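PDB 4BLP: packaging enzyme P4 from Pseudomonas phage phi13, which probably hydrolyses nucleoside triphosphates as a hexameric RecA-like helicase motor to package the viral RNA genome into the procapsid. Local coordinates for residues D[190-193]-D[194-197]; D[96-99]-D[100-104]. All blocks are in the same frame, centred on the assembly; numbering follows the deposited sequence. Where two conformers were deposited one is given.

Contact 1: D[190-193]-D[194-197]; sequences VADL and TEML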
ATOM      1  N   VAL D 190       3.399 -32.116  -5.222  1.00  6.78           N
ATOM      2  CA  VAL D 190       4.417 -31.062  -5.472  1.00  6.74           C
ATOM      3  C   VAL D 190       4.242 -29.976  -4.418  1.00 11.70           C
ATOM      4  O   VAL D 190       3.171 -29.899  -3.789  1.00  9.79           O
ATOM      5  CB  VAL D 190       4.366 -30.481  -6.920  1.00  9.63           C
ATOM      6  CG1 VAL D 190       4.672 -31.584  -7.956  1.00  8.44           C
ATOM      7  CG2 VAL D 190       3.008 -29.833  -7.197  1.00  9.68           C
ATOM      8  N   ALA D 191       5.279 -29.112  -4.255  1.00  9.69           N
ATOM      9  CA  ALA D 191       5.239 -28.093  -3.216  1.00  9.72           C
ATOM     10  C   ALA D 191       4.995 -26.672  -3.742  1.00 10.64           C
ATOM     11  O   ALA D 191       4.110 -25.977  -3.222  1.00 10.62           O
ATOM     12  CB  ALA D 191       6.532 -28.141  -2.393  1.00 11.34           C
ATOM     13  N   ASP D 192       5.824 -26.190  -4.698  1.00  9.64           N
ATOM     14  CA  ASP D 192       5.712 -24.770  -5.129  1.00  7.81           C
ATOM     15  C   ASP D 192       5.272 -24.671  -6.583  1.00 10.29           C
ATOM     16  O   ASP D 192       5.119 -25.693  -7.275  1.00  9.50           O
ATOM     17  CB  ASP D 192       7.054 -24.036  -4.930  1.00  9.68           C
ATOM     18  CG  ASP D 192       8.040 -24.303  -6.031  1.00 13.24           C
ATOM     19  OD1 ASP D 192       8.286 -25.483  -6.321  1.00 14.82           O
ATOM     20  OD2 ASP D 192       8.548 -23.313  -6.638  1.00 12.60           O
ATOM     21  N   LEU D 193       5.089 -23.452  -7.043  1.00  6.70           N
ATOM     22  CA  LEU D 193       4.641 -23.198  -8.423  1.00  6.43           C
ATOM     23  C   LEU D 193       5.651 -23.738  -9.469  1.00  9.35           C
ATOM     24  O   LEU D 193       5.230 -24.296 -10.484  1.00  8.24           O
ATOM     25  CB  LEU D 193       4.458 -21.676  -8.563  1.00  6.47           C
ATOM     26  CG  LEU D 193       4.259 -21.162 -10.009  1.00 10.74           C
ATOM     27  CD1 LEU D 193       2.870 -21.593 -10.553  1.00 10.97           C
ATOM     28  CD2 LEU D 193       4.383 -19.632 -10.008  1.00  8.20           C
ATOM     29  N   THR D 194       6.980 -23.571  -9.229  1.00  8.33           N
ATOM     30  CA  THR D 194       7.941 -24.025 -10.235  1.00  7.97           C
ATOM     31  C   THR D 194       7.942 -25.537 -10.348  1.00 10.12           C
ATOM     32  O   THR D 194       7.987 -26.058 -11.474  1.00  9.87           O
ATOM     33  CB  THR D 194       9.377 -23.508  -9.958  1.00 11.77           C
ATOM     34  OG1 THR D 194       9.889 -24.064  -8.738  1.00 10.29           O
ATOM     35  CG2 THR D 194       9.438 -21.977  -9.905  1.00 12.54           C
ATOM     36  N   GLU D 195       7.890 -26.245  -9.201  1.00  7.94           N
ATOM     37  CA  GLU D 195       7.865 -27.711  -9.256  1.00  7.11           C
ATOM     38  C   GLU D 195       6.568 -28.172  -9.949  1.00 11.33           C
ATOM     39  O   GLU D 195       6.593 -29.106 -10.744  1.00  8.69           O
ATOM     40  CB  GLU D 195       7.959 -28.295  -7.823  1.00  7.60           C
ATOM     41  CG  GLU D 195       8.054 -29.809  -7.842  1.00 12.16           C
ATOM     42  CD  GLU D 195       8.049 -30.439  -6.453  1.00 17.58           C
ATOM     43  OE1 GLU D 195       7.675 -29.757  -5.468  1.00 13.92           O
ATOM     44  OE2 GLU D 195       8.371 -31.643  -6.374  1.00 18.96           O
ATOM     45  N   MET D 196       5.445 -27.567  -9.595  1.00  8.04           N
ATOM     46  CA  MET D 196       4.159 -27.930 -10.213  1.00  7.22           C
ATOM     47  C   MET D 196       4.248 -27.796 -11.737  1.00  9.39           C
ATOM     48  O   MET D 196       3.915 -28.749 -12.438  1.00  8.54           O
ATOM     49  CB  MET D 196       3.047 -27.016  -9.658  1.00  8.46           C
ATOM     50  CG  MET D 196       1.634 -27.360 -10.203  1.00 11.17           C
ATOM     51  SD  MET D 196       1.319 -26.738 -11.893  1.00 12.09           S
ATOM     52  CE  MET D 196       1.316 -24.952 -11.552  1.00 11.28           C
ATOM     53  N   LEU D 197       4.731 -26.652 -12.246  1.00  6.97           N
ATOM     54  CA  LEU D 197       4.791 -26.443 -13.691  0.56  6.49           C
ATOM     55  C   LEU D 197       5.787 -27.376 -14.374  1.00  9.71           C
ATOM     56  O   LEU D 197       5.480 -27.888 -15.434  1.00  9.49           O
ATOM     57  CB  LEU D 197       5.128 -24.992 -14.035  0.56  6.90           C
ATOM     58  CG  LEU D 197       4.907 -24.601 -15.510  0.56  9.72           C
ATOM     59  CD1 LEU D 197       3.477 -24.928 -16.047  0.56 10.34           C
ATOM     60  CD2 LEU D 197       5.186 -23.134 -15.700  0.56 10.38           C
TER
HETATM   61  O   HOH W   1       9.021 -27.470  -4.627  1.00 27.24           O
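The carboxylate of Asp192 lies over the first turn of helix 193-205 and accepts two of the N-H groups at its start, those of Thr194 (weakly) and Glu195. Asp192 OD2 takes the hydroxyl of Thr194 on its syn lone pair (OD2 to OG1 2.6 Å), besides the weak bond from Thr194 N. Asp192 OD1 accepts Glu195 N at 3.0 Å, the donor standing 46° out of the carboxylate plane. With CG between the backbone N and the carbonyl carbon (chi1 80°), both oxygens can reach forward to these donors.

Glu195 answers in the reverse direction. Its extended chain, CG anti to the backbone N, runs back past Val190 until Glu195 OE1 accepts Ala191 N at 2.8 Å. The N-H...O angle of this bond is 158°. A water donates to both Asp192 OD1 and Glu195 OE1, which probably eases the repulsion of two carboxylates 4.4 Å apart from OD1 to OE1; Arg128 of a neighbouring subunit forms a salt bridge with the same OE1. On the apolar side of the turn, Val190 CG2 packs on Met196 CB at 3.7 Å.

Asp192 is thus a helix N-cap, placed where strand 187-189 turns into helix 193-205 at a subunit interface of the RecA-like P4 hexamer.

Contact 2: D[96-99]-D[100-104]; sequences STWF and VANRE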
ATOM      1  N   SER D  96       7.287 -43.069 -11.062  1.00 20.24           N
ATOM      2  CA  SER D  96       7.173 -42.495  -9.689  1.00 19.82           C
ATOM      3  C   SER D  96       8.572 -42.224  -9.051  1.00 16.67           C
ATOM      4  O   SER D  96       8.831 -41.155  -8.514  1.00 17.92           O
ATOM      5  CB  SER D  96       6.382 -43.433  -8.770  1.00 26.16           C
ATOM      6  OG  SER D  96       5.300 -44.095  -9.410  1.00 38.43           O
ATOM      7  N   THR D  97       9.458 -43.214  -9.173  1.00 14.15           N
ATOM      8  CA  THR D  97      10.841 -43.137  -8.669  1.00 14.79           C
ATOM      9  C   THR D  97      11.576 -42.107  -9.509  1.00 15.77           C
ATOM     10  O   THR D  97      12.376 -41.354  -8.969  1.00 15.39           O
ATOM     11  CB  THR D  97      11.528 -44.512  -8.706  1.00 19.39           C
ATOM     12  OG1 THR D  97      10.805 -45.409  -7.859  1.00 19.68           O
ATOM     13  CG2 THR D  97      13.014 -44.470  -8.253  1.00 19.36           C
ATOM     14  N   TRP D  98      11.235 -42.031 -10.834  1.00 13.08           N
ATOM     15  CA  TRP D  98      11.909 -41.045 -11.703  1.00 12.34           C
ATOM     16  C   TRP D  98      11.779 -39.620 -11.141  1.00 16.88           C
ATOM     17  O   TRP D  98      12.787 -38.896 -11.059  1.00 15.03           O
ATOM     18  CB  TRP D  98      11.406 -41.125 -13.173  1.00 11.38           C
ATOM     19  CG  TRP D  98      12.234 -40.287 -14.104  1.00 11.75           C
ATOM     20  CD1 TRP D  98      13.357 -40.670 -14.782  1.00 14.34           C
ATOM     21  CD2 TRP D  98      12.062 -38.884 -14.360  1.00 10.62           C
ATOM     22  NE1 TRP D  98      13.856 -39.598 -15.511  1.00 12.71           N
ATOM     23  CE2 TRP D  98      13.077 -38.491 -15.261  1.00 13.05           C
ATOM     24  CE3 TRP D  98      11.084 -37.943 -13.994  1.00 12.19           C
ATOM     25  CZ2 TRP D  98      13.188 -37.175 -15.739  1.00 12.70           C
ATOM     26  CZ3 TRP D  98      11.175 -36.646 -14.493  1.00 12.87           C
ATOM     27  CH2 TRP D  98      12.233 -36.271 -15.335  1.00 12.96           C
ATOM     28  N   PHE D  99      10.554 -39.204 -10.751  1.00 12.89           N
ATOM     29  CA  PHE D  99      10.384 -37.862 -10.243  1.00 13.28           C
ATOM     30  C   PHE D  99      11.168 -37.624  -8.936  1.00 19.86           C
ATOM     31  O   PHE D  99      11.795 -36.584  -8.783  1.00 18.98           O
ATOM     32  CB  PHE D  99       8.891 -37.564 -10.025  1.00 15.12           C
ATOM     33  CG  PHE D  99       8.274 -37.185 -11.347  1.00 14.74           C
ATOM     34  CD1 PHE D  99       8.462 -35.910 -11.877  1.00 15.78           C
ATOM     35  CD2 PHE D  99       7.584 -38.128 -12.104  1.00 17.60           C
ATOM     36  CE1 PHE D  99       7.941 -35.570 -13.129  1.00 16.74           C
ATOM     37  CE2 PHE D  99       7.056 -37.786 -13.360  1.00 19.04           C
ATOM     38  CZ  PHE D  99       7.263 -36.509 -13.865  1.00 15.94           C
ATOM     39  N   VAL D 100      11.137 -38.578  -8.018  1.00 20.15           N
ATOM     40  CA  VAL D 100      11.860 -38.394  -6.743  1.00 20.34           C
ATOM     41  C   VAL D 100      13.396 -38.361  -6.997  1.00 19.69           C
ATOM     42  O   VAL D 100      14.084 -37.433  -6.568  1.00 18.31           O
ATOM     43  CB  VAL D 100      11.476 -39.527  -5.763  1.00 25.35           C
ATOM     44  CG1 VAL D 100      12.286 -39.421  -4.476  1.00 26.13           C
ATOM     45  CG2 VAL D 100       9.979 -39.519  -5.459  1.00 24.90           C
ATOM     46  N   ALA D 101      13.900 -39.324  -7.779  1.00 13.65           N
ATOM     47  CA  ALA D 101      15.344 -39.444  -8.058  1.00 11.82           C
ATOM     48  C   ALA D 101      15.937 -38.229  -8.797  1.00 15.48           C
ATOM     49  O   ALA D 101      17.120 -37.908  -8.596  1.00 14.44           O
ATOM     50  CB  ALA D 101      15.624 -40.708  -8.875  1.00 12.91           C
ATOM     51  N   ASN D 102      15.143 -37.603  -9.692  1.00 11.96           N
ATOM     52  CA  ASN D 102      15.634 -36.498 -10.516  1.00 12.13           C
ATOM     53  C   ASN D 102      15.174 -35.147  -9.985  1.00 15.65           C
ATOM     54  O   ASN D 102      15.270 -34.174 -10.714  1.00 15.07           O
ATOM     55  CB  ASN D 102      15.169 -36.703 -11.995  1.00 12.32           C
ATOM     56  CG  ASN D 102      15.851 -37.872 -12.636  1.00 16.80           C
ATOM     57  OD1 ASN D 102      17.039 -37.820 -12.970  1.00 13.17           O
ATOM     58  ND2 ASN D 102      15.193 -39.044 -12.624  1.00 11.62           N
ATOM     59  N   ARG D 103      14.729 -35.062  -8.736  1.00 11.71           N
ATOM     60  CA  ARG D 103      14.172 -33.799  -8.168  1.00 13.42           C
ATOM     61  C   ARG D 103      15.136 -32.598  -8.361  1.00 19.13           C
ATOM     62  O   ARG D 103      14.665 -31.501  -8.730  1.00 16.30           O
ATOM     63  CB  ARG D 103      13.754 -33.981  -6.707  1.00 17.59           C
ATOM     64  CG  ARG D 103      14.922 -34.278  -5.768  1.00 31.94           C
ATOM     65  CD  ARG D 103      14.438 -34.739  -4.402  1.00 34.04           C
ATOM     66  NE  ARG D 103      15.553 -34.974  -3.483  1.00 25.17           N
ATOM     67  CZ  ARG D 103      16.347 -36.039  -3.539  1.00 36.49           C
ATOM     68  NH1 ARG D 103      16.187 -36.951  -4.504  1.00 21.85           N
ATOM     69  NH2 ARG D 103      17.337 -36.183  -2.663  1.00 27.45           N
ATOM     70  N   GLU D 104      16.462 -32.806  -8.203  1.00 18.49           N
ATOM     71  CA  GLU D 104      17.412 -31.686  -8.373  1.00 18.92           C
ATOM     72  C   GLU D 104      17.483 -31.202  -9.799  1.00 21.38           C
ATOM     73  O   GLU D 104      17.403 -29.989 -10.000  1.00 19.04           O
ATOM     74  CB  GLU D 104      18.840 -32.045  -7.898  1.00 20.37           C
ATOM     75  CG  GLU D 104      18.941 -32.161  -6.396  0.89 28.05           C
ATOM     76  CD  GLU D 104      18.601 -30.903  -5.621  0.60 43.06           C
ATOM     77  OE1 GLU D 104      19.005 -29.793  -6.039  0.80 31.20           O
ATOM     78  OE2 GLU D 104      17.857 -31.029  -4.626  0.89 39.88           O
TER
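Asn102 folds its side chain back over Trp98 at the C-terminal end of helix 95-101, where it is the first residue to leave helical backbone angles. The helix end is read most clearly from Trp98 O, which accepts two donors from this one residue: the backbone N of Asn102 at 3.0 Å, as the last i to i+4 bond of the helix, and the amide ND2 of Asn102 at 2.9 Å. In the second bond the carbonyl oxygen lies only 12° out of the amide plane of Asn102, so the amide N-H is well directed.

The same amide nitrogen lies over one face of the indole, near its rim. Asn102 ND2 stands 3.1 Å above the plane of the Trp98 ring, and CB of Asn102 makes a CH-pi contact over the six-membered ring. Asn102 CG sits beside its own backbone N (chi1 -69°), which brings the amide back over the ring with the two planes 32° apart.

One residue earlier, Ala101 N is satisfied by Thr97 O at 2.8 Å, whereas the bond from Val100 N to Ser96 O is weak. Thr97 OG1 is hydrogen-bonded to Asp94. On the buried side, Trp98 and Phe99 pack against helices 79-91 and 193-205. Val100 O is also shared: Arg103 N and Arg103 NH1 approach from opposite faces of its carbonyl plane, with NH1 at 3.0 Å from Val100 O and this oxygen in the plane of the guanidinium.

Overall arrangement
From the N terminus the chain forms strands 65-70 and 73-78 and helix 79-91 before contact 2, where helix 95-101 ends and turns into helix 103-106. Contact 1 comes later, at the turn from strand 187-189, outermost in the mixed sheet of this chain, into helix 193-205. The two are in series, neither nesting nor crossing, each closing a local turn. The centres of contact 1 and contact 2 are about 14 Å apart, and the nearest atoms of contact 1 and contact 2 about 6 Å. Helix 193-205 relates them: contact 1 starts it, and its later residues Val199, Leu202 and Leu203 meet Trp98 and Phe99. Leu193 and Leu197 also reach strand 65-70, joining the small N-terminal sheet to this helix's start.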